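Local coordinates for succinate dehydrogenase (Membrane anchor subunit) (PDB 7D6V), which forms the membrane anchor of mycobacterial succinate dehydrogenase, carrying a membrane-embedded Rieske-type iron-sulfur cluster and probably passing electrons from succinate to quinone, at residues L108-T113 / Y157-A162; A161-S166 / L198-T203. One frame throughout, in Å; residues are numbered along the deposited sequence.

Interaction 1 of 2, residues L108-T113 / Y157-A162. With PEV ((1S)-2-{[(2-aminoethoxy)(hydroxy)phosphoryl]oxy}-1-[(palmitoyloxy)methyl]ethyl stearate), chain I.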
loop_
_atom_site.group_PDB
_atom_site.type_symbol
_atom_site.label_atom_id
_atom_site.label_comp_id
_atom_site.label_asym_id
_atom_site.label_seq_id
_atom_site.Cartn_x
_atom_site.Cartn_y
_atom_site.Cartn_z
ATOM N N LEU C 108 7.601 -37.436 -19.568
ATOM C CA LEU C 108 8.329 -36.342 -20.196
ATOM C C LEU C 108 7.403 -35.176 -20.510
ATOM O O LEU C 108 7.745 -34.019 -20.254
ATOM C CB LEU C 108 9.023 -36.836 -21.464
ATOM C CG LEU C 108 9.811 -35.799 -22.261
ATOM C CD1 LEU C 108 11.006 -35.307 -21.470
ATOM C CD2 LEU C 108 10.244 -36.374 -23.594
ATOM N N ALA C 109 6.215 -35.461 -21.045
ATOM C CA ALA C 109 5.260 -34.396 -21.334
ATOM C C ALA C 109 4.742 -33.749 -20.054
ATOM O O ALA C 109 4.515 -32.535 -20.013
ATOM C CB ALA C 109 4.108 -34.948 -22.164
ATOM N N PHE C 110 4.549 -34.547 -19.002
ATOM C CA PHE C 110 4.075 -34.017 -17.731
ATOM C C PHE C 110 5.068 -33.033 -17.138
ATOM O O PHE C 110 4.678 -31.984 -16.619
ATOM C CB PHE C 110 3.818 -35.170 -16.761
ATOM C CG PHE C 110 3.419 -34.733 -15.382
ATOM C CD1 PHE C 110 2.235 -34.056 -15.168
ATOM C CD2 PHE C 110 4.226 -35.016 -14.297
ATOM C CE1 PHE C 110 1.869 -33.661 -13.902
ATOM C CE2 PHE C 110 3.862 -34.625 -13.029
ATOM C CZ PHE C 110 2.680 -33.949 -12.832
ATOM N N ARG C 111 6.356 -33.356 -17.196
ATOM C CA ARG C 111 7.341 -32.422 -16.668
ATOM C C ARG C 111 7.663 -31.297 -17.642
ATOM O O ARG C 111 8.127 -30.239 -17.210
ATOM C CB ARG C 111 8.611 -33.167 -16.267
ATOM C CG ARG C 111 8.469 -33.868 -14.936
ATOM C CD ARG C 111 9.793 -34.358 -14.413
ATOM N NE ARG C 111 9.640 -35.133 -13.188
ATOM C CZ ARG C 111 9.955 -34.686 -11.979
ATOM N NH1 ARG C 111 10.438 -33.464 -11.827
ATOM N NH2 ARG C 111 9.787 -35.461 -10.921
ATOM N N LEU C 112 7.412 -31.490 -18.937
ATOM C CA LEU C 112 7.623 -30.421 -19.903
ATOM C C LEU C 112 6.527 -29.371 -19.832
ATOM O O LEU C 112 6.784 -28.193 -20.105
ATOM C CB LEU C 112 7.706 -31.005 -21.310
ATOM C CG LEU C 112 8.597 -30.273 -22.308
ATOM C CD1 LEU C 112 10.035 -30.263 -21.830
ATOM C CD2 LEU C 112 8.487 -30.914 -23.677
ATOM N N THR C 113 5.307 -29.767 -19.486
ATOM C CA THR C 113 4.211 -28.821 -19.348
ATOM C C THR C 113 4.048 -28.319 -17.921
ATOM O O THR C 113 3.159 -27.503 -17.666
ATOM C CB THR C 113 2.900 -29.447 -19.834
ATOM O OG1 THR C 113 2.689 -30.701 -19.176
ATOM C CG2 THR C 113 2.948 -29.675 -21.332
ATOM N N TYR C 157 -4.151 -33.007 -18.242
ATOM C CA TYR C 157 -4.299 -34.372 -18.734
ATOM C C TYR C 157 -3.030 -35.177 -18.496
ATOM O O TYR C 157 -3.089 -36.361 -18.138
ATOM C CB TYR C 157 -4.677 -34.347 -20.210
ATOM C CG TYR C 157 -6.078 -33.838 -20.412
ATOM C CD1 TYR C 157 -7.139 -34.710 -20.583
ATOM C CD2 TYR C 157 -6.344 -32.480 -20.399
ATOM C CE1 TYR C 157 -8.419 -34.243 -20.751
ATOM C CE2 TYR C 157 -7.617 -32.006 -20.564
ATOM C CZ TYR C 157 -8.650 -32.888 -20.739
ATOM O OH TYR C 157 -9.921 -32.408 -20.908
ATOM N N PHE C 158 -1.870 -34.544 -18.661
ATOM C CA PHE C 158 -0.631 -35.193 -18.262
ATOM C C PHE C 158 -0.568 -35.367 -16.753
ATOM O O PHE C 158 0.086 -36.291 -16.269
ATOM C CB PHE C 158 0.564 -34.397 -18.778
ATOM C CG PHE C 158 0.615 -34.309 -20.270
ATOM C CD1 PHE C 158 0.695 -35.457 -21.037
ATOM C CD2 PHE C 158 0.564 -33.085 -20.910
ATOM C CE1 PHE C 158 0.728 -35.385 -22.408
ATOM C CE2 PHE C 158 0.602 -33.009 -22.281
ATOM C CZ PHE C 158 0.685 -34.160 -23.032
ATOM N N PHE C 159 -1.261 -34.514 -16.001
ATOM C CA PHE C 159 -1.383 -34.719 -14.561
ATOM C C PHE C 159 -2.187 -35.976 -14.246
ATOM O O PHE C 159 -1.816 -36.751 -13.358
ATOM C CB PHE C 159 -2.011 -33.483 -13.917
ATOM C CG PHE C 159 -2.546 -33.722 -12.537
ATOM C CD1 PHE C 159 -1.690 -33.911 -11.470
ATOM C CD2 PHE C 159 -3.909 -33.745 -12.307
ATOM C CE1 PHE C 159 -2.181 -34.128 -10.208
ATOM C CE2 PHE C 159 -4.404 -33.962 -11.046
ATOM C CZ PHE C 159 -3.541 -34.154 -9.996
ATOM N N TYR C 160 -3.288 -36.198 -14.964
ATOM C CA TYR C 160 -4.045 -37.436 -14.787
ATOM C C TYR C 160 -3.198 -38.655 -15.144
ATOM O O TYR C 160 -3.191 -39.668 -14.424
ATOM C CB TYR C 160 -5.315 -37.412 -15.638
ATOM C CG TYR C 160 -6.158 -36.167 -15.494
ATOM C CD1 TYR C 160 -6.301 -35.535 -14.270
ATOM C CD2 TYR C 160 -6.822 -35.630 -16.587
ATOM C CE1 TYR C 160 -7.070 -34.399 -14.140
ATOM C CE2 TYR C 160 -7.591 -34.494 -16.468
ATOM C CZ TYR C 160 -7.715 -33.885 -15.240
ATOM O OH TYR C 160 -8.484 -32.753 -15.109
ATOM N N ALA C 161 -2.472 -38.569 -16.261
ATOM C CA ALA C 161 -1.590 -39.661 -16.655
ATOM C C ALA C 161 -0.521 -39.909 -15.600
ATOM O O ALA C 161 -0.166 -41.060 -15.320
ATOM C CB ALA C 161 -0.953 -39.357 -18.009
ATOM N N ALA C 162 0.007 -38.838 -15.006
ATOM C CA ALA C 162 1.007 -38.972 -13.959
ATOM C C ALA C 162 0.423 -39.607 -12.709
ATOM O O ALA C 162 1.124 -40.340 -12.011
ATOM C CB ALA C 162 1.608 -37.608 -13.631
HETATM C C48 PEV I . 12.896 -33.363 -15.859
HETATM C C47 PEV I . 12.781 -33.683 -17.344
HETATM C C46 PEV I . 12.159 -32.517 -18.100
HETATM C C45 PEV I . 13.197 -31.435 -18.364
HETATM C C44 PEV I . 12.941 -30.717 -19.683
HETATM C C43 PEV I . 13.698 -29.399 -19.765
HETATM C C42 PEV I . 14.223 -29.163 -21.172
HETATM C C41 PEV I . 13.370 -28.143 -21.909
HETATM C C40 PEV I . 14.138 -27.490 -23.046
HETATM C C39 PEV I . 13.278 -27.401 -24.294
HETATM C C38 PEV I . 12.309 -26.234 -24.177
HETATM C C37 PEV I . 12.938 -24.948 -24.694
HETATM C C36 PEV I . 12.022 -24.249 -25.682
HETATM C C35 PEV I . 11.231 -23.140 -25.004
HETATM C C34 PEV I . 10.866 -22.056 -26.005
HETATM C C33 PEV I . 10.245 -22.657 -27.256
HETATM C C32 PEV I . 10.463 -21.745 -28.452
HETATM C C31 PEV I . 9.279 -20.814 -28.645
HETATM O O31 PEV I . 9.030 -19.998 -27.825
HETATM O O2 PEV I . 8.494 -20.920 -29.790
HETATM C C2 PEV I . 8.616 -19.814 -30.630
HETATM C C1 PEV I . 7.428 -18.894 -30.389
HETATM O O3P PEV I . 7.792 -17.957 -29.417
HETATM P P PEV I . 7.797 -16.360 -29.820
HETATM O O1P PEV I . 9.075 -16.012 -30.539
HETATM O O2P PEV I . 7.673 -15.530 -28.567
HETATM O O4P PEV I . 6.527 -16.066 -30.823
HETATM C C4 PEV I . 6.769 -15.969 -32.197
HETATM C C5 PEV I . 5.591 -16.603 -32.933
HETATM N N6 PEV I . 5.988 -16.997 -34.272
HETATM C C3 PEV I . 8.642 -20.288 -32.080
HETATM O O3 PEV I . 9.561 -21.340 -32.159
HETATM C C11 PEV I . 8.987 -22.592 -32.398
HETATM O O11 PEV I . 8.379 -22.787 -33.394
HETATM C C12 PEV I . 9.131 -23.707 -31.367
HETATM C C13 PEV I . 9.559 -25.026 -32.005
HETATM C C14 PEV I . 10.182 -25.977 -30.989
HETATM C C15 PEV I . 9.337 -26.113 -29.725
HETATM C C16 PEV I . 8.917 -27.560 -29.488
HETATM C C17 PEV I . 8.961 -27.985 -28.021
HETATM C C18 PEV I . 9.355 -26.859 -27.066
HETATM C C19 PEV I . 8.331 -26.626 -25.955
HETATM C C20 PEV I . 7.047 -27.436 -26.137
HETATM C C21 PEV I . 6.279 -27.584 -24.827
HETATM C C22 PEV I . 5.311 -28.764 -24.854
HETATM C C23 PEV I . 3.889 -28.376 -25.253
HETATM C C24 PEV I . 3.256 -29.458 -26.119
HETATM C C25 PEV I . 2.715 -30.616 -25.287
HETATM C C26 PEV I . 3.359 -31.944 -25.673
#
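Phe110 and Phe158 meet where helix 104-112 crosses helix 155-175 in the transmembrane helix bundle of this anchor subunit, each ring reaching over to the other helix and lying against an alanine methyl. The two short helical segments run at 132° to one another, and the backbones come nearest at this pair, with Phe110 CA 4.9 Å from Phe158 CA. Phe110 has CG anti to its backbone N (chi1 176°), and its ring lies against the 157-162 segment. There Ala162 CB sits over the ring centre, 3.6 Å from the centroid and close to the ring normal, a CH-pi contact. The CD1-CE1 side of the same ring borders the opposing backbone: CD1 is 3.3 Å from Phe158 O, and CE1 packs on Phe159 CA while approaching the edge of the Phe159 ring. Phe110 also touches the Fe2S2 cluster, and its ring meets that of His155, another residue of the cluster pocket, with the planes nearly parallel.

The Phe158 ring takes Ala109 CB on one face, offset toward the rim and nearest to CE1, a second CH-pi contact. The side chains of Thr113 and Phe158 cross at about a right angle, with OG1 approaching CD2 obliquely. That hydroxyl is also hydrogen-bonded to His155 ND1, which ties the 108-113 segment to a residue of the cluster pocket.

On another side of helix 104-112 the phospholipid takes over: Leu112 CD1 packs against lipid C44 at 3.6 Å, and Arg111 CD lies beside C48. Within the 108-113 segment, Ala109 O accepts two bonds from opposite faces of its carbonyl plane, one from Thr113 N at 2.9 Å and one from Thr113 OG1 at 2.7 Å.

Interaction 2 of 2, residues A161-S166 / L198-T203; sequences AAVLIS and LLWVYT
Ser166 and Trp200 supply the aromatic part of this contact. Ser166 CB lies over one face of the indole, offset toward the rim, and makes a CH-pi contact with the six-membered ring at 3.5 Å from its centroid and 12° off the normal. CZ2 and CH2 are the ring atoms nearest this methylene. The indole N-H is satisfied elsewhere on helix 155-175: Trp200 NE1 is hydrogen-bonded to Thr170 OG1, a turn beyond Ser166, so the indole is tied to helix 155-175 by a polar bond as well as by the Ser166 contact.

The apolar packing is looser. Val163 CG1 stands 4.3 Å from Trp200 CH2, and Val163 CG2 is 4.2 Å from Thr203 CG2. The Thr203 methyl, anti to its backbone N (chi1 -50° for OG1), also faces Ala162 CB.

In the polar group, both hydroxyls bond back into their own helices. Thr203 OG1 reaches Leu199 O at 2.7 Å from above the carbonyl plane, and Ser166 OG reaches Ala162 O at 3.2 Å. Each acceptor also takes the backbone N-H of the same residue, from the opposite face. Ser166 OG and Thr203 OG1 lie 3.6 Å apart.

With segment axes 10.5 Å apart and 164° between their directions, this is the near-antiparallel packing of two helices consecutive in the chain, a helical hairpin within the membrane bundle.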
loop_
_atom_site.group_PDB
_atom_site.type_symbol
_atom_site.label_atom_id
_atom_site.label_comp_id
_atom_site.label_asym_id
_atom_site.label_seq_id
_atom_site.Cartn_x
_atom_site.Cartn_y
_atom_site.Cartn_z
ATOM N N ALA C 161 -2.472 -38.569 -16.261
ATOM C CA ALA C 161 -1.590 -39.661 -16.655
ATOM C C ALA C 161 -0.521 -39.909 -15.600
ATOM O O ALA C 161 -0.166 -41.060 -15.320
ATOM C CB ALA C 161 -0.953 -39.357 -18.009
ATOM N N ALA C 162 0.007 -38.838 -15.006
ATOM C CA ALA C 162 1.007 -38.972 -13.959
ATOM C C ALA C 162 0.423 -39.607 -12.709
ATOM O O ALA C 162 1.124 -40.340 -12.011
ATOM C CB ALA C 162 1.608 -37.608 -13.631
ATOM N N VAL C 163 -0.847 -39.338 -12.407
ATOM C CA VAL C 163 -1.499 -40.030 -11.298
ATOM C C VAL C 163 -1.545 -41.530 -11.562
ATOM O O VAL C 163 -1.243 -42.347 -10.679
ATOM C CB VAL C 163 -2.907 -39.453 -11.057
ATOM C CG1 VAL C 163 -3.643 -40.275 -10.017
ATOM C CG2 VAL C 163 -2.815 -38.006 -10.613
ATOM N N LEU C 164 -1.909 -41.916 -12.786
ATOM C CA LEU C 164 -1.941 -43.343 -13.111
ATOM C C LEU C 164 -0.551 -43.973 -13.015
ATOM O O LEU C 164 -0.389 -45.079 -12.478
ATOM C CB LEU C 164 -2.531 -43.554 -14.502
ATOM C CG LEU C 164 -3.932 -42.994 -14.734
ATOM C CD1 LEU C 164 -4.489 -43.493 -16.052
ATOM C CD2 LEU C 164 -4.856 -43.361 -13.588
ATOM N N ILE C 165 0.466 -43.280 -13.529
ATOM C CA ILE C 165 1.825 -43.814 -13.493
ATOM C C ILE C 165 2.342 -43.887 -12.059
ATOM O O ILE C 165 3.099 -44.801 -11.711
ATOM C CB ILE C 165 2.743 -42.976 -14.400
ATOM C CG1 ILE C 165 2.251 -43.041 -15.845
ATOM C CG2 ILE C 165 4.180 -43.462 -14.322
ATOM C CD1 ILE C 165 2.929 -42.060 -16.766
ATOM N N SER C 166 1.952 -42.936 -11.209
ATOM C CA SER C 166 2.298 -43.010 -9.795
ATOM C C SER C 166 1.655 -44.220 -9.135
ATOM O O SER C 166 2.263 -44.857 -8.270
ATOM C CB SER C 166 1.880 -41.726 -9.084
ATOM O OG SER C 166 2.787 -40.676 -9.350
ATOM N N LEU C 198 8.075 -39.466 -2.493
ATOM C CA LEU C 198 8.427 -38.130 -2.965
ATOM C C LEU C 198 7.785 -37.829 -4.314
ATOM O O LEU C 198 7.394 -36.686 -4.581
ATOM C CB LEU C 198 9.944 -37.989 -3.033
ATOM C CG LEU C 198 10.591 -37.796 -1.661
ATOM C CD1 LEU C 198 12.098 -37.887 -1.751
ATOM C CD2 LEU C 198 10.168 -36.471 -1.059
ATOM N N LEU C 199 7.661 -38.841 -5.176
ATOM C CA LEU C 199 6.952 -38.657 -6.437
ATOM C C LEU C 199 5.488 -38.324 -6.195
ATOM O O LEU C 199 4.915 -37.478 -6.887
ATOM C CB LEU C 199 7.075 -39.909 -7.301
ATOM C CG LEU C 199 8.406 -40.127 -8.016
ATOM C CD1 LEU C 199 8.375 -41.436 -8.780
ATOM C CD2 LEU C 199 8.710 -38.970 -8.943
ATOM N N TRP C 200 4.865 -38.989 -5.223
ATOM C CA TRP C 200 3.487 -38.657 -4.877
ATOM C C TRP C 200 3.375 -37.226 -4.373
ATOM O O TRP C 200 2.426 -36.513 -4.713
ATOM C CB TRP C 200 2.954 -39.630 -3.829
ATOM C CG TRP C 200 2.287 -40.835 -4.396
ATOM C CD1 TRP C 200 2.624 -42.132 -4.175
ATOM C CD2 TRP C 200 1.149 -40.858 -5.266
ATOM N NE1 TRP C 200 1.778 -42.966 -4.858
ATOM C CE2 TRP C 200 0.861 -42.208 -5.535
ATOM C CE3 TRP C 200 0.349 -39.870 -5.845
ATOM C CZ2 TRP C 200 -0.191 -42.596 -6.355
ATOM C CZ3 TRP C 200 -0.692 -40.258 -6.661
ATOM C CH2 TRP C 200 -0.953 -41.608 -6.909
ATOM N N VAL C 201 4.331 -36.791 -3.551
ATOM C CA VAL C 201 4.309 -35.418 -3.048
ATOM C C VAL C 201 4.405 -34.427 -4.202
ATOM O O VAL C 201 3.660 -33.441 -4.265
ATOM C CB VAL C 201 5.437 -35.204 -2.025
ATOM C CG1 VAL C 201 5.514 -33.746 -1.617
ATOM C CG2 VAL C 201 5.218 -36.080 -0.811
ATOM N N TYR C 202 5.322 -34.681 -5.138
ATOM C CA TYR C 202 5.478 -33.790 -6.283
ATOM C C TYR C 202 4.226 -33.770 -7.152
ATOM O O TYR C 202 3.805 -32.709 -7.624
ATOM C CB TYR C 202 6.693 -34.205 -7.109
ATOM C CG TYR C 202 6.787 -33.497 -8.437
ATOM C CD1 TYR C 202 7.008 -32.129 -8.501
ATOM C CD2 TYR C 202 6.648 -34.193 -9.626
ATOM C CE1 TYR C 202 7.090 -31.478 -9.711
ATOM C CE2 TYR C 202 6.729 -33.551 -10.838
ATOM C CZ TYR C 202 6.952 -32.195 -10.876
ATOM O OH TYR C 202 7.036 -31.556 -12.088
ATOM N N THR C 203 3.621 -34.936 -7.378
ATOM C CA THR C 203 2.411 -35.002 -8.190
ATOM C C THR C 203 1.246 -34.286 -7.517
ATOM O O THR C 203 0.437 -33.640 -8.191
ATOM C CB THR C 203 2.057 -36.460 -8.477
ATOM O OG1 THR C 203 3.217 -37.140 -8.969
ATOM C CG2 THR C 203 0.954 -36.553 -9.512
#

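Coming from the N terminus, the chain runs through helix 104-112, passes helix 115-124 and the short helix 147-150, and enters helix 155-175, where interaction 1 closes a loop of 43 residues. It then leaves that helix and returns along helix 188-204, and interaction 2 closes a second loop of 31. The two neither nest nor interleave; they follow one another, overlapping by Ala161 and Ala162, with helix 155-175 as the common middle member. Helices 104-112 and 188-204 also meet directly, Phe110 and Arg111 packing on Tyr202. Three helices are thus tied together beside the iron-sulfur cluster, which touches both Phe110 and Tyr202.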